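Long-range contacts in ATP-dependent DNA helicase PIF1 (Candida albicans, PDB 7OTJ), which probably couples ATP hydrolysis to 5'-3' unwinding of duplex DNA, RNA-DNA hybrids and G-quadruplexes, helping to maintain the nuclear and mitochondrial genomes: residues 107-112 with 143-148; 169-174 with 503-508; 260-265 with 284-289; 423-428 with 436-441; 462-467 with 488-493. All blocks are in the same frame, centred on the assembly; numbering follows the deposited sequence.

Interaction 1. Residues 107-112 with 143-148; sequences DEISMV and GDFYQL. With ALF (tetrafluoroaluminate ion), chain F.
In the ATPase site, S110 and I109, just past the D107-E108 acidic pair of Walker B (helicase motif II), meet G143-L148, the GDxxQL sequence of motif III. S110 makes the direct polar link: a chi1 of 73° puts its small hydroxyl where OG donates to L148 O at 2.6 Å. A water ties the loops again, donating to E108 OE2 (3.1 Å) and accepting from D144 N (2.7 Å); Q456 NE2 also bonds to E108 OE2 and S110 OG. I109 sets CG2 3.8 Å from F145 CZ. G143 has phi/psi 163°/-159°, a conformation that suits glycine. The Q147 amide grips the ligand, NE2 lying 3.0 Å from F3 of tetrafluoroaluminate, and the same nitrogen donates to D144 OD2, a carboxylate also paired with R206. Another water lies near the aluminium, as expected for a mimic of the hydrolysis transition state. The two loops leave neighbouring parallel strands, 103-107 and 138-143, while helices 475-481 and 503-511 pack against D144-L148.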
# COMPACT_ATOMS: atom_id res chain seq x y z
N ASP A 107 0.79 -4.55 -8.77
CA ASP A 107 -0.46 -4.81 -8.07
C ASP A 107 -1.17 -3.48 -7.81
O ASP A 107 -0.57 -2.40 -7.86
CB ASP A 107 -0.20 -5.56 -6.75
CG ASP A 107 -1.43 -6.35 -6.27
OD1 ASP A 107 -2.54 -6.13 -6.78
OD2 ASP A 107 -1.27 -7.20 -5.36
N GLU A 108 -2.47 -3.57 -7.57
CA GLU A 108 -3.33 -2.41 -7.38
C GLU A 108 -3.16 -1.41 -8.53
O GLU A 108 -2.87 -0.22 -8.33
CB GLU A 108 -3.07 -1.75 -6.02
CG GLU A 108 -3.38 -2.65 -4.84
CD GLU A 108 -4.87 -2.98 -4.70
OE1 GLU A 108 -5.22 -3.77 -3.80
OE2 GLU A 108 -5.69 -2.46 -5.48
N ILE A 109 -3.35 -1.92 -9.74
CA ILE A 109 -3.15 -1.13 -10.94
C ILE A 109 -4.14 0.03 -11.05
O ILE A 109 -3.90 0.99 -11.79
CB ILE A 109 -3.25 -2.06 -12.17
CG1 ILE A 109 -2.72 -1.39 -13.43
CG2 ILE A 109 -4.68 -2.55 -12.34
CD1 ILE A 109 -1.24 -1.11 -13.40
N SER A 110 -5.25 -0.02 -10.29
CA SER A 110 -6.29 0.99 -10.45
C SER A 110 -5.79 2.38 -10.10
O SER A 110 -6.21 3.36 -10.72
CB SER A 110 -7.52 0.63 -9.60
OG SER A 110 -7.30 0.85 -8.21
N MET A 111 -4.85 2.48 -9.16
CA MET A 111 -4.32 3.75 -8.70
C MET A 111 -3.10 4.20 -9.49
O MET A 111 -2.48 5.21 -9.14
CB MET A 111 -3.98 3.69 -7.20
CG MET A 111 -5.19 3.85 -6.28
SD MET A 111 -4.88 3.81 -4.49
CE MET A 111 -4.51 2.08 -4.24
N VAL A 112 -2.72 3.47 -10.54
CA VAL A 112 -1.61 3.87 -11.40
C VAL A 112 -2.13 4.75 -12.52
O VAL A 112 -3.04 4.36 -13.26
CB VAL A 112 -0.87 2.64 -11.97
CG1 VAL A 112 0.27 3.11 -12.86
CG2 VAL A 112 -0.36 1.76 -10.84
N GLY A 143 -5.24 -5.97 -10.47
CA GLY A 143 -6.03 -5.06 -9.66
C GLY A 143 -7.49 -5.05 -10.11
O GLY A 143 -7.96 -5.98 -10.77
N ASP A 144 -8.17 -3.97 -9.74
CA ASP A 144 -9.62 -3.87 -9.91
C ASP A 144 -9.93 -2.40 -10.14
O ASP A 144 -9.76 -1.59 -9.22
CB ASP A 144 -10.35 -4.42 -8.69
CG ASP A 144 -11.87 -4.35 -8.82
OD1 ASP A 144 -12.37 -4.10 -9.94
OD2 ASP A 144 -12.57 -4.54 -7.79
N PHE A 145 -10.36 -2.04 -11.35
CA PHE A 145 -10.60 -0.63 -11.64
C PHE A 145 -11.89 -0.10 -11.01
O PHE A 145 -12.10 1.12 -11.04
CB PHE A 145 -10.60 -0.39 -13.16
CG PHE A 145 -9.23 -0.48 -13.79
CD1 PHE A 145 -8.29 0.52 -13.59
CD2 PHE A 145 -8.88 -1.57 -14.57
CE1 PHE A 145 -7.03 0.44 -14.16
CE2 PHE A 145 -7.62 -1.65 -15.15
CZ PHE A 145 -6.69 -0.65 -14.95
N TYR A 146 -12.74 -0.96 -10.44
CA TYR A 146 -13.85 -0.47 -9.63
C TYR A 146 -13.39 0.03 -8.26
O TYR A 146 -14.19 0.59 -7.51
CB TYR A 146 -14.92 -1.55 -9.44
CG TYR A 146 -15.89 -1.67 -10.60
CD1 TYR A 146 -16.54 -0.55 -11.09
CD2 TYR A 146 -16.14 -2.90 -11.20
CE1 TYR A 146 -17.42 -0.65 -12.16
CE2 TYR A 146 -17.01 -3.00 -12.27
CZ TYR A 146 -17.65 -1.87 -12.74
OH TYR A 146 -18.53 -1.95 -13.80
N GLN A 147 -12.12 -0.17 -7.94
CA GLN A 147 -11.51 0.31 -6.71
C GLN A 147 -10.91 1.69 -6.98
O GLN A 147 -11.25 2.34 -7.98
CB GLN A 147 -10.52 -0.74 -6.19
CG GLN A 147 -11.22 -2.07 -5.86
CD GLN A 147 -10.39 -3.02 -5.01
OE1 GLN A 147 -9.48 -2.61 -4.30
NE2 GLN A 147 -10.70 -4.31 -5.09
N LEU A 148 -10.12 2.21 -6.05
CA LEU A 148 -9.77 3.63 -6.08
C LEU A 148 -9.07 4.01 -7.38
O LEU A 148 -8.17 3.29 -7.84
CB LEU A 148 -8.91 3.97 -4.87
CG LEU A 148 -9.78 4.07 -3.60
CD1 LEU A 148 -8.97 4.00 -2.32
CD2 LEU A 148 -10.61 5.34 -3.65
AL ALF F . -8.16 -6.44 -2.93
F1 ALF F . -6.52 -6.25 -3.59
F2 ALF F . -9.79 -6.64 -2.24
F3 ALF F . -8.77 -6.56 -4.60
F4 ALF F . -7.55 -6.41 -1.25
O HOH W 1 -6.75 -2.19 -8.36
O HOH W 2 -8.07 -4.03 -3.14

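Interaction 2. Residues 169-174 with 503-508; sequences FAFESS and RKVIEF
F171 is the main bump of this contact, a flat ring slotted between F169, two residues earlier, and F508 of the C-terminal helix. F169 CB lies over one face and F508 CD1 over the other, both displaced toward the rim. The F171 and F508 rings form an offset stack with centroids 4.4 Å apart and planes 26° from parallel, and F508 CB adds a CH-pi contact over the F171 face. The F145 ring meets both of them edge-to-face. The far end of the F171 ring reaches the helix backbone, where CZ comes 3.5 Å from K504 O. V505 supplies a second bump: its CG2 branch, anti to the carbonyl carbon, presses onto the F169 face, 3.9 Å from the ring centroid, a methyl group set against a broad apolar surface. Beside this apolar core K504 crosses E172 at about a right angle, its CD 3.2 Å from E172 OE1, with long salt bridges to E172 and E507. E172 OE2 also accepts from F169 N (2.6 Å), bracing the 3-10 turn. Such aromatic packing docks helix 503-511, which follows the second RecA-like domain, against the first.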
# COMPACT_ATOMS: atom_id res chain seq x y z
N PHE A 169 -7.12 6.83 -16.55
CA PHE A 169 -6.95 5.47 -16.06
C PHE A 169 -5.86 4.73 -16.83
O PHE A 169 -5.50 5.09 -17.96
CB PHE A 169 -8.27 4.70 -16.15
CG PHE A 169 -9.31 5.15 -15.16
CD1 PHE A 169 -10.26 6.10 -15.51
CD2 PHE A 169 -9.34 4.62 -13.88
CE1 PHE A 169 -11.22 6.51 -14.59
CE2 PHE A 169 -10.30 5.03 -12.96
CZ PHE A 169 -11.24 5.98 -13.32
N ALA A 170 -5.35 3.66 -16.21
CA ALA A 170 -4.25 2.93 -16.81
C ALA A 170 -4.66 2.28 -18.12
O ALA A 170 -3.88 2.24 -19.08
CB ALA A 170 -3.73 1.87 -15.84
N PHE A 171 -5.90 1.77 -18.19
CA PHE A 171 -6.38 1.09 -19.39
C PHE A 171 -6.61 2.02 -20.57
O PHE A 171 -6.93 1.53 -21.66
CB PHE A 171 -7.67 0.32 -19.09
CG PHE A 171 -8.78 1.16 -18.50
CD1 PHE A 171 -9.58 1.96 -19.31
CD2 PHE A 171 -9.06 1.11 -17.14
CE1 PHE A 171 -10.61 2.71 -18.77
CE2 PHE A 171 -10.09 1.86 -16.60
CZ PHE A 171 -10.87 2.66 -17.41
N GLU A 172 -6.46 3.33 -20.39
CA GLU A 172 -6.58 4.27 -21.49
C GLU A 172 -5.25 4.59 -22.14
O GLU A 172 -5.23 5.11 -23.26
CB GLU A 172 -7.21 5.58 -21.01
CG GLU A 172 -8.45 5.44 -20.14
CD GLU A 172 -8.98 6.78 -19.67
OE1 GLU A 172 -9.45 7.56 -20.52
OE2 GLU A 172 -8.90 7.07 -18.46
N SER A 173 -4.14 4.36 -21.43
CA SER A 173 -2.84 4.74 -21.94
C SER A 173 -2.50 3.96 -23.21
O SER A 173 -2.89 2.81 -23.39
CB SER A 173 -1.76 4.50 -20.88
OG SER A 173 -1.55 3.12 -20.63
N SER A 174 -1.72 4.61 -24.08
CA SER A 174 -1.18 3.90 -25.23
C SER A 174 -0.29 2.75 -24.78
O SER A 174 -0.28 1.69 -25.41
CB SER A 174 -0.41 4.86 -26.13
OG SER A 174 0.11 4.19 -27.25
N ARG A 503 -17.46 6.68 -14.98
CA ARG A 503 -18.09 6.28 -16.23
C ARG A 503 -17.15 5.42 -17.07
O ARG A 503 -17.59 4.44 -17.70
CB ARG A 503 -18.51 7.52 -17.03
CG ARG A 503 -18.95 8.71 -16.19
CD ARG A 503 -20.44 8.70 -15.92
NE ARG A 503 -20.94 10.03 -15.58
CZ ARG A 503 -22.20 10.31 -15.27
NH1 ARG A 503 -23.13 9.37 -15.26
NH2 ARG A 503 -22.54 11.56 -14.98
N LYS A 504 -15.86 5.78 -17.11
CA LYS A 504 -14.93 5.05 -17.97
C LYS A 504 -14.60 3.66 -17.42
O LYS A 504 -14.24 2.77 -18.21
CB LYS A 504 -13.64 5.86 -18.15
CG LYS A 504 -13.79 7.00 -19.15
CD LYS A 504 -12.48 7.73 -19.39
CE LYS A 504 -12.59 8.68 -20.57
NZ LYS A 504 -13.02 8.00 -21.84
N VAL A 505 -14.72 3.46 -16.11
CA VAL A 505 -14.48 2.13 -15.54
C VAL A 505 -15.61 1.18 -15.94
O VAL A 505 -15.36 0.03 -16.31
CB VAL A 505 -14.34 2.22 -14.01
CG1 VAL A 505 -14.24 0.83 -13.41
CG2 VAL A 505 -13.15 3.07 -13.62
N ILE A 506 -16.86 1.65 -15.86
CA ILE A 506 -18.00 0.80 -16.18
C ILE A 506 -17.97 0.37 -17.64
O ILE A 506 -18.23 -0.80 -17.96
CB ILE A 506 -19.32 1.51 -15.82
CG1 ILE A 506 -19.27 2.02 -14.37
CG2 ILE A 506 -20.49 0.56 -15.97
CD1 ILE A 506 -20.56 2.67 -13.90
N GLU A 507 -17.69 1.31 -18.56
CA GLU A 507 -17.60 0.96 -19.98
C GLU A 507 -16.43 0.02 -20.26
O GLU A 507 -16.51 -0.81 -21.17
CB GLU A 507 -17.50 2.22 -20.84
CG GLU A 507 -16.19 2.99 -20.70
CD GLU A 507 -16.15 4.22 -21.59
OE1 GLU A 507 -17.20 4.56 -22.18
OE2 GLU A 507 -15.07 4.84 -21.70
N PHE A 508 -15.34 0.15 -19.50
CA PHE A 508 -14.22 -0.78 -19.62
C PHE A 508 -14.68 -2.22 -19.39
O PHE A 508 -14.46 -3.09 -20.24
CB PHE A 508 -13.11 -0.40 -18.64
CG PHE A 508 -11.98 -1.40 -18.56
CD1 PHE A 508 -10.96 -1.40 -19.49
CD2 PHE A 508 -11.94 -2.33 -17.52
CE1 PHE A 508 -9.92 -2.32 -19.41
CE2 PHE A 508 -10.90 -3.25 -17.44
CZ PHE A 508 -9.89 -3.24 -18.39

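Interaction 3. Residues 260-265 with 284-289; sequences VYNSVD and PQVLNL
Y261 and L287 form the central hydrogen-bonded pair of an antiparallel ladder, each N donating to the other's O at 2.9 Å. The pairing itself brings Y261 CB to 4.1 Å from L287 CB on the buried face of the sheet. The rotamers then place the two CG atoms differently: Y261 CG is anti to its carbonyl carbon (chi1 -73°), whereas L287 CG is anti to its backbone N (177°). L289 crosses the tyrosine at about a right angle and brings CD1 to the ring edge, 4.2 Å from Y261 CE2; the Y261 hydroxyl bonds to K402 O. On the other, more exposed face V260 and N288 run side by side, with V260 CG2 3.2 Å from N288 OD1, and V260 CG1 touches V286 CG1 at 3.8 Å. Past the paired strands S263 N still reaches Q285 O (2.9 Å), and S263 OG donates to D265 OD1, met from above the carboxylate plane. D265 also forms a salt bridge with R439. The chemistry thus divides by face: carbon and one tethered phenol inside, small polar and valine side chains outside, and a charged pair that probably helps to fix the carboxylate beside S263.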
# COMPACT_ATOMS: atom_id res chain seq x y z
N VAL A 260 6.87 11.67 24.33
CA VAL A 260 6.97 12.45 23.10
C VAL A 260 8.38 12.29 22.55
O VAL A 260 9.36 12.64 23.21
CB VAL A 260 6.65 13.94 23.33
CG1 VAL A 260 6.82 14.72 22.03
CG2 VAL A 260 5.24 14.10 23.88
N TYR A 261 8.47 11.75 21.34
CA TYR A 261 9.74 11.54 20.66
C TYR A 261 9.81 12.51 19.49
O TYR A 261 9.13 12.32 18.48
CB TYR A 261 9.88 10.10 20.17
CG TYR A 261 10.12 9.07 21.24
CD1 TYR A 261 11.33 9.04 21.92
CD2 TYR A 261 9.16 8.11 21.54
CE1 TYR A 261 11.57 8.09 22.89
CE2 TYR A 261 9.40 7.16 22.51
CZ TYR A 261 10.60 7.15 23.18
OH TYR A 261 10.84 6.20 24.15
N ASN A 262 10.64 13.54 19.62
CA ASN A 262 10.87 14.47 18.53
C ASN A 262 11.95 13.93 17.61
O ASN A 262 12.94 13.35 18.06
CB ASN A 262 11.27 15.85 19.07
CG ASN A 262 10.14 16.52 19.84
OD1 ASN A 262 8.98 16.47 19.42
ND2 ASN A 262 10.48 17.14 20.96
N SER A 263 11.75 14.12 16.31
CA SER A 263 12.72 13.68 15.32
C SER A 263 13.87 14.67 15.21
O SER A 263 13.69 15.88 15.38
CB SER A 263 12.06 13.52 13.95
OG SER A 263 11.66 14.78 13.43
N VAL A 264 15.05 14.15 14.90
CA VAL A 264 16.22 14.97 14.62
C VAL A 264 16.28 15.16 13.11
O VAL A 264 16.52 14.20 12.37
CB VAL A 264 17.50 14.33 15.16
CG1 VAL A 264 18.70 15.23 14.86
CG2 VAL A 264 17.38 14.06 16.65
N ASP A 265 16.04 16.38 12.66
CA ASP A 265 15.96 16.71 11.24
C ASP A 265 17.15 17.57 10.85
O ASP A 265 17.33 18.67 11.39
CB ASP A 265 14.64 17.43 10.93
CG ASP A 265 13.44 16.50 10.99
OD1 ASP A 265 13.63 15.29 11.24
OD2 ASP A 265 12.30 16.97 10.78
N PRO A 284 7.35 10.11 11.41
CA PRO A 284 6.73 11.34 11.88
C PRO A 284 7.71 12.27 12.56
O PRO A 284 8.66 11.85 13.23
CB PRO A 284 5.67 10.84 12.87
CG PRO A 284 6.26 9.59 13.41
CD PRO A 284 6.98 8.95 12.24
N GLN A 285 7.47 13.57 12.39
CA GLN A 285 8.28 14.57 13.07
C GLN A 285 8.10 14.48 14.58
O GLN A 285 9.08 14.59 15.34
CB GLN A 285 7.95 15.97 12.56
CG GLN A 285 8.93 17.02 13.04
CD GLN A 285 8.43 18.42 12.78
OE1 GLN A 285 7.23 18.65 12.67
NE2 GLN A 285 9.36 19.36 12.67
N VAL A 286 6.86 14.31 15.04
CA VAL A 286 6.56 14.11 16.46
C VAL A 286 5.85 12.76 16.61
O VAL A 286 4.75 12.58 16.07
CB VAL A 286 5.71 15.25 17.03
CG1 VAL A 286 5.43 15.03 18.51
CG2 VAL A 286 6.40 16.59 16.81
N LEU A 287 6.47 11.84 17.34
CA LEU A 287 5.92 10.51 17.60
C LEU A 287 5.46 10.45 19.05
O LEU A 287 6.29 10.43 19.97
CB LEU A 287 6.97 9.42 17.31
CG LEU A 287 6.57 7.97 17.61
CD1 LEU A 287 5.34 7.57 16.83
CD2 LEU A 287 7.72 7.02 17.30
N ASN A 288 4.14 10.45 19.26
CA ASN A 288 3.56 10.41 20.60
C ASN A 288 3.14 8.98 20.93
O ASN A 288 2.37 8.38 20.18
CB ASN A 288 2.36 11.35 20.71
CG ASN A 288 2.74 12.80 20.47
OD1 ASN A 288 3.35 13.45 21.32
ND2 ASN A 288 2.35 13.33 19.31
N LEU A 289 3.64 8.45 22.04
CA LEU A 289 3.39 7.07 22.42
C LEU A 289 3.03 6.98 23.89
O LEU A 289 3.69 7.59 24.73
CB LEU A 289 4.62 6.19 22.13
CG LEU A 289 5.05 6.02 20.67
CD1 LEU A 289 6.28 5.12 20.58
CD2 LEU A 289 3.92 5.46 19.83

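Interaction 4. Residues 423-428 with 436-441; sequences PEQWTT and LVSRIQ
A beta hairpin, strands 424-429 and 435-446, pairs E424, W426 and T428 with Q441, R439 and V437. The ladder opens with E424 N to Q441 O (2.8 Å), and Q441 N returns a bond to E424 O. W426 and R439 exchange a second reciprocal pair. At the far end a classic beta bulge sets both L436 and V437 opposite T428, so that T428 O accepts twice, from L436 N at 2.6 Å and V437 N at 3.2 Å. W426 has CG anti to its carbonyl carbon (chi1 -68°); its six-membered ring runs past the partner strand edge-on, with CZ3 3.1 Å from Q441 O and R439 O also near its plane. Tryptophan suits this place because its long edge spans two strand positions while the indole makes a cation-pi contact with K299. The hairpin belongs to the curled antiparallel sheet that includes the SH3-like 2B region of Pif1 helicases, and its strand 435-446 also pairs with 259-267. On the W426 face R439 is extended through chi1 and chi2, and its NH1 bonds to A283 O; Q441 NE2 bonds to P284 O and Y261 O. On that face too, T428 CB and V437 CB, both branched, come to 4.0 Å, with helix 273-279 touching both residues. On the opposite face I440 CG2 packs on P423 CB at 4.0 Å, and S438 OG lies 3.4 Å from Q425 CG.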
# COMPACT_ATOMS: atom_id res chain seq x y z
N PRO A 423 15.97 3.82 16.96
CA PRO A 423 15.73 4.83 15.93
C PRO A 423 16.42 4.48 14.62
O PRO A 423 17.46 3.82 14.59
CB PRO A 423 16.32 6.11 16.54
CG PRO A 423 17.34 5.63 17.50
CD PRO A 423 16.80 4.34 18.06
N GLU A 424 15.82 4.95 13.52
CA GLU A 424 16.30 4.70 12.17
C GLU A 424 16.46 6.03 11.44
O GLU A 424 15.94 7.06 11.88
CB GLU A 424 15.35 3.80 11.39
CG GLU A 424 15.31 2.37 11.89
CD GLU A 424 16.66 1.70 11.79
OE1 GLU A 424 17.13 1.16 12.82
OE2 GLU A 424 17.25 1.73 10.70
N GLN A 425 17.18 6.00 10.33
CA GLN A 425 17.42 7.19 9.52
C GLN A 425 16.77 7.05 8.15
O GLN A 425 16.94 6.03 7.48
CB GLN A 425 18.92 7.45 9.37
CG GLN A 425 19.23 8.73 8.58
CD GLN A 425 20.69 8.87 8.22
OE1 GLN A 425 21.43 7.88 8.12
NE2 GLN A 425 21.12 10.10 7.99
N TRP A 426 16.03 8.08 7.76
CA TRP A 426 15.50 8.22 6.40
C TRP A 426 16.22 9.39 5.74
O TRP A 426 16.37 10.46 6.33
CB TRP A 426 13.99 8.47 6.41
CG TRP A 426 13.17 7.29 6.88
CD1 TRP A 426 12.51 6.39 6.10
CD2 TRP A 426 12.92 6.90 8.23
NE1 TRP A 426 11.87 5.46 6.88
CE2 TRP A 426 12.10 5.75 8.20
CE3 TRP A 426 13.31 7.41 9.48
CZ2 TRP A 426 11.66 5.11 9.35
CZ3 TRP A 426 12.87 6.77 10.62
CH2 TRP A 426 12.06 5.63 10.55
N THR A 427 16.68 9.17 4.51
CA THR A 427 17.50 10.15 3.81
C THR A 427 16.92 10.43 2.43
O THR A 427 16.47 9.51 1.74
CB THR A 427 18.95 9.67 3.66
OG1 THR A 427 18.97 8.45 2.92
CG2 THR A 427 19.59 9.46 5.02
N THR A 428 16.87 11.70 2.07
CA THR A 428 16.81 12.12 0.68
C THR A 428 18.25 12.29 0.20
O THR A 428 19.04 13.00 0.84
CB THR A 428 16.01 13.41 0.54
OG1 THR A 428 14.63 13.14 0.79
CG2 THR A 428 16.17 13.99 -0.85
N LEU A 436 21.00 14.69 1.23
CA LEU A 436 20.54 16.07 1.15
C LEU A 436 19.62 16.44 2.31
O LEU A 436 19.66 17.58 2.79
CB LEU A 436 19.82 16.31 -0.18
CG LEU A 436 20.61 15.96 -1.46
CD1 LEU A 436 19.77 16.18 -2.71
CD2 LEU A 436 21.90 16.76 -1.55
N VAL A 437 18.83 15.49 2.80
CA VAL A 437 17.95 15.68 3.94
C VAL A 437 18.00 14.40 4.77
O VAL A 437 18.03 13.30 4.22
CB VAL A 437 16.51 16.00 3.51
CG1 VAL A 437 15.60 16.04 4.72
CG2 VAL A 437 16.45 17.33 2.79
N SER A 438 18.04 14.56 6.10
CA SER A 438 18.06 13.42 7.02
C SER A 438 17.03 13.61 8.13
O SER A 438 16.92 14.70 8.71
CB SER A 438 19.46 13.25 7.62
OG SER A 438 19.49 12.14 8.51
N ARG A 439 16.31 12.54 8.44
CA ARG A 439 15.42 12.51 9.60
C ARG A 439 15.67 11.23 10.38
O ARG A 439 15.62 10.13 9.81
CB ARG A 439 13.94 12.58 9.21
CG ARG A 439 13.02 12.20 10.38
CD ARG A 439 11.56 12.50 10.10
NE ARG A 439 11.28 13.93 10.09
CZ ARG A 439 10.14 14.47 9.69
NH1 ARG A 439 9.13 13.72 9.29
NH2 ARG A 439 10.02 15.79 9.67
N ILE A 440 15.92 11.37 11.67
CA ILE A 440 16.15 10.24 12.56
C ILE A 440 14.95 10.16 13.49
O ILE A 440 14.62 11.13 14.18
CB ILE A 440 17.46 10.38 13.34
CG1 ILE A 440 18.64 10.45 12.37
CG2 ILE A 440 17.63 9.23 14.32
CD1 ILE A 440 19.99 10.63 13.04
N GLN A 441 14.29 9.00 13.49
CA GLN A 441 13.09 8.78 14.28
C GLN A 441 12.92 7.28 14.45
O GLN A 441 13.44 6.49 13.66
CB GLN A 441 11.86 9.39 13.60
CG GLN A 441 10.54 9.22 14.34
CD GLN A 441 10.50 9.98 15.65
OE1 GLN A 441 11.04 9.54 16.66
NE2 GLN A 441 9.85 11.15 15.62

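Interaction 5. Residues 462-467 with 488-493; sequences KVVVDM and GLQVLN. With K (potassium ion), chain I.
V463, V464, V465 and D466 pair in parallel with L489, Q490, V491 and L492. Backbone bonds alternate along the ladder: V463 N takes G488 O, Q490 N takes V463 O, V465 N takes Q490 O at 2.7 Å, L492 N takes V465 O, and M467 N takes L492 O. Apolar contacts fill the buried face, where L489 CD1 lies 3.9 Å from V465 CG2 and 4.1 Å from V463 CG1; farther along, M467 SD reaches V491 CG1 at 3.7 Å. On the other face V464 CG2 rests on L492 CD1 (4.0 Å) beside Q490, whose amide bonds to S222 O. The valines' branched CB suits extended strands. One side-chain hydrogen bond joins the ends, N493 ND2 to D466 OD1 at 3.1 Å, the donor above the carboxylate plane. Metal binding uses the backbone: D466 O lies 3.0 Å from a potassium ion that E242 also binds. Strand 463-466, helix 475-481 and strand 489-492, the last two within a region predicted to bind DNA, make a beta-alpha-beta unit, as expected in the second RecA-like domain of an SF1 helicase.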
# COMPACT_ATOMS: atom_id res chain seq x y z
N LYS A 462 -11.70 -7.30 11.91
CA LYS A 462 -12.60 -6.42 12.63
C LYS A 462 -12.26 -4.98 12.28
O LYS A 462 -11.12 -4.55 12.46
CB LYS A 462 -12.51 -6.67 14.14
CG LYS A 462 -12.96 -8.08 14.51
CD LYS A 462 -13.02 -8.29 16.00
CE LYS A 462 -13.41 -9.72 16.33
NZ LYS A 462 -14.64 -10.16 15.59
N VAL A 463 -13.25 -4.24 11.78
CA VAL A 463 -13.00 -2.91 11.23
C VAL A 463 -14.27 -2.08 11.35
O VAL A 463 -15.38 -2.57 11.08
CB VAL A 463 -12.50 -3.00 9.76
CG1 VAL A 463 -13.42 -3.90 8.93
CG2 VAL A 463 -12.38 -1.62 9.13
N VAL A 464 -14.12 -0.82 11.75
CA VAL A 464 -15.20 0.15 11.72
C VAL A 464 -14.90 1.16 10.61
O VAL A 464 -13.81 1.72 10.56
CB VAL A 464 -15.41 0.86 13.08
CG1 VAL A 464 -14.09 1.24 13.71
CG2 VAL A 464 -16.26 2.09 12.90
N VAL A 465 -15.87 1.35 9.72
CA VAL A 465 -15.73 2.20 8.55
C VAL A 465 -16.62 3.42 8.74
O VAL A 465 -17.83 3.29 8.96
CB VAL A 465 -16.09 1.47 7.25
CG1 VAL A 465 -16.07 2.43 6.07
CG2 VAL A 465 -15.14 0.31 7.01
N ASP A 466 -16.02 4.61 8.67
CA ASP A 466 -16.76 5.86 8.80
C ASP A 466 -16.79 6.51 7.42
O ASP A 466 -15.77 7.00 6.93
CB ASP A 466 -16.10 6.79 9.82
CG ASP A 466 -16.89 8.08 10.03
OD1 ASP A 466 -17.95 8.24 9.39
OD2 ASP A 466 -16.45 8.93 10.83
N MET A 467 -17.96 6.48 6.78
CA MET A 467 -18.12 6.96 5.42
C MET A 467 -18.35 8.46 5.33
O MET A 467 -18.74 8.95 4.26
CB MET A 467 -19.26 6.20 4.75
CG MET A 467 -19.01 4.71 4.71
SD MET A 467 -20.34 3.78 3.96
CE MET A 467 -20.54 4.64 2.41
N GLY A 488 -17.84 -8.61 11.98
CA GLY A 488 -16.71 -7.83 12.42
C GLY A 488 -16.59 -6.51 11.71
O GLY A 488 -15.50 -5.93 11.64
N LEU A 489 -17.71 -5.98 11.22
CA LEU A 489 -17.73 -4.72 10.50
C LEU A 489 -18.78 -3.79 11.08
O LEU A 489 -19.94 -4.19 11.24
CB LEU A 489 -18.01 -4.94 9.01
CG LEU A 489 -18.43 -3.71 8.20
CD1 LEU A 489 -17.28 -2.74 8.05
CD2 LEU A 489 -18.97 -4.13 6.85
N GLN A 490 -18.39 -2.55 11.37
CA GLN A 490 -19.32 -1.50 11.75
C GLN A 490 -19.23 -0.38 10.72
O GLN A 490 -18.13 0.08 10.39
CB GLN A 490 -19.01 -0.95 13.15
CG GLN A 490 -19.86 0.26 13.53
CD GLN A 490 -19.46 0.87 14.86
OE1 GLN A 490 -18.28 0.97 15.19
NE2 GLN A 490 -20.45 1.28 15.64
N VAL A 491 -20.38 0.07 10.23
CA VAL A 491 -20.45 1.10 9.20
C VAL A 491 -21.12 2.33 9.80
O VAL A 491 -22.25 2.25 10.31
CB VAL A 491 -21.22 0.62 7.96
CG1 VAL A 491 -21.30 1.74 6.93
CG2 VAL A 491 -20.55 -0.62 7.36
N LEU A 492 -20.41 3.45 9.77
CA LEU A 492 -20.93 4.72 10.26
C LEU A 492 -21.20 5.66 9.09
O LEU A 492 -20.39 5.75 8.16
CB LEU A 492 -19.96 5.37 11.25
CG LEU A 492 -19.63 4.57 12.51
CD1 LEU A 492 -18.61 5.31 13.36
CD2 LEU A 492 -20.88 4.26 13.32
N ASN A 493 -22.35 6.33 9.14
CA ASN A 493 -22.72 7.38 8.19
C ASN A 493 -22.81 6.86 6.76
O ASN A 493 -22.46 7.57 5.80
CB ASN A 493 -21.75 8.56 8.27
CG ASN A 493 -21.76 9.22 9.63
OD1 ASN A 493 -22.67 9.98 9.95
ND2 ASN A 493 -20.74 8.94 10.44
K K I . -14.51 9.54 6.02

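How the interactions relate
From the N terminus, interaction 1 closes first, joining two loops at the ends of adjacent strands in the first RecA-like sheet. Interaction 2 then opens at 169-174 and closes only at 503-508, so its long loop encloses interactions 3, 4 and 5, which follow one another in series; none cross. Interactions 3 and 4 lie in the curled antiparallel sheet that includes the 2B region and meet through neighbouring strands 259-267 and 435-446. Interaction 5 lies in the second RecA-like sheet, before the chain returns to the first domain. There interactions 1 and 2 touch, F145 packing on V505 and F171, on the far side of the chain's centre from 3 and 4.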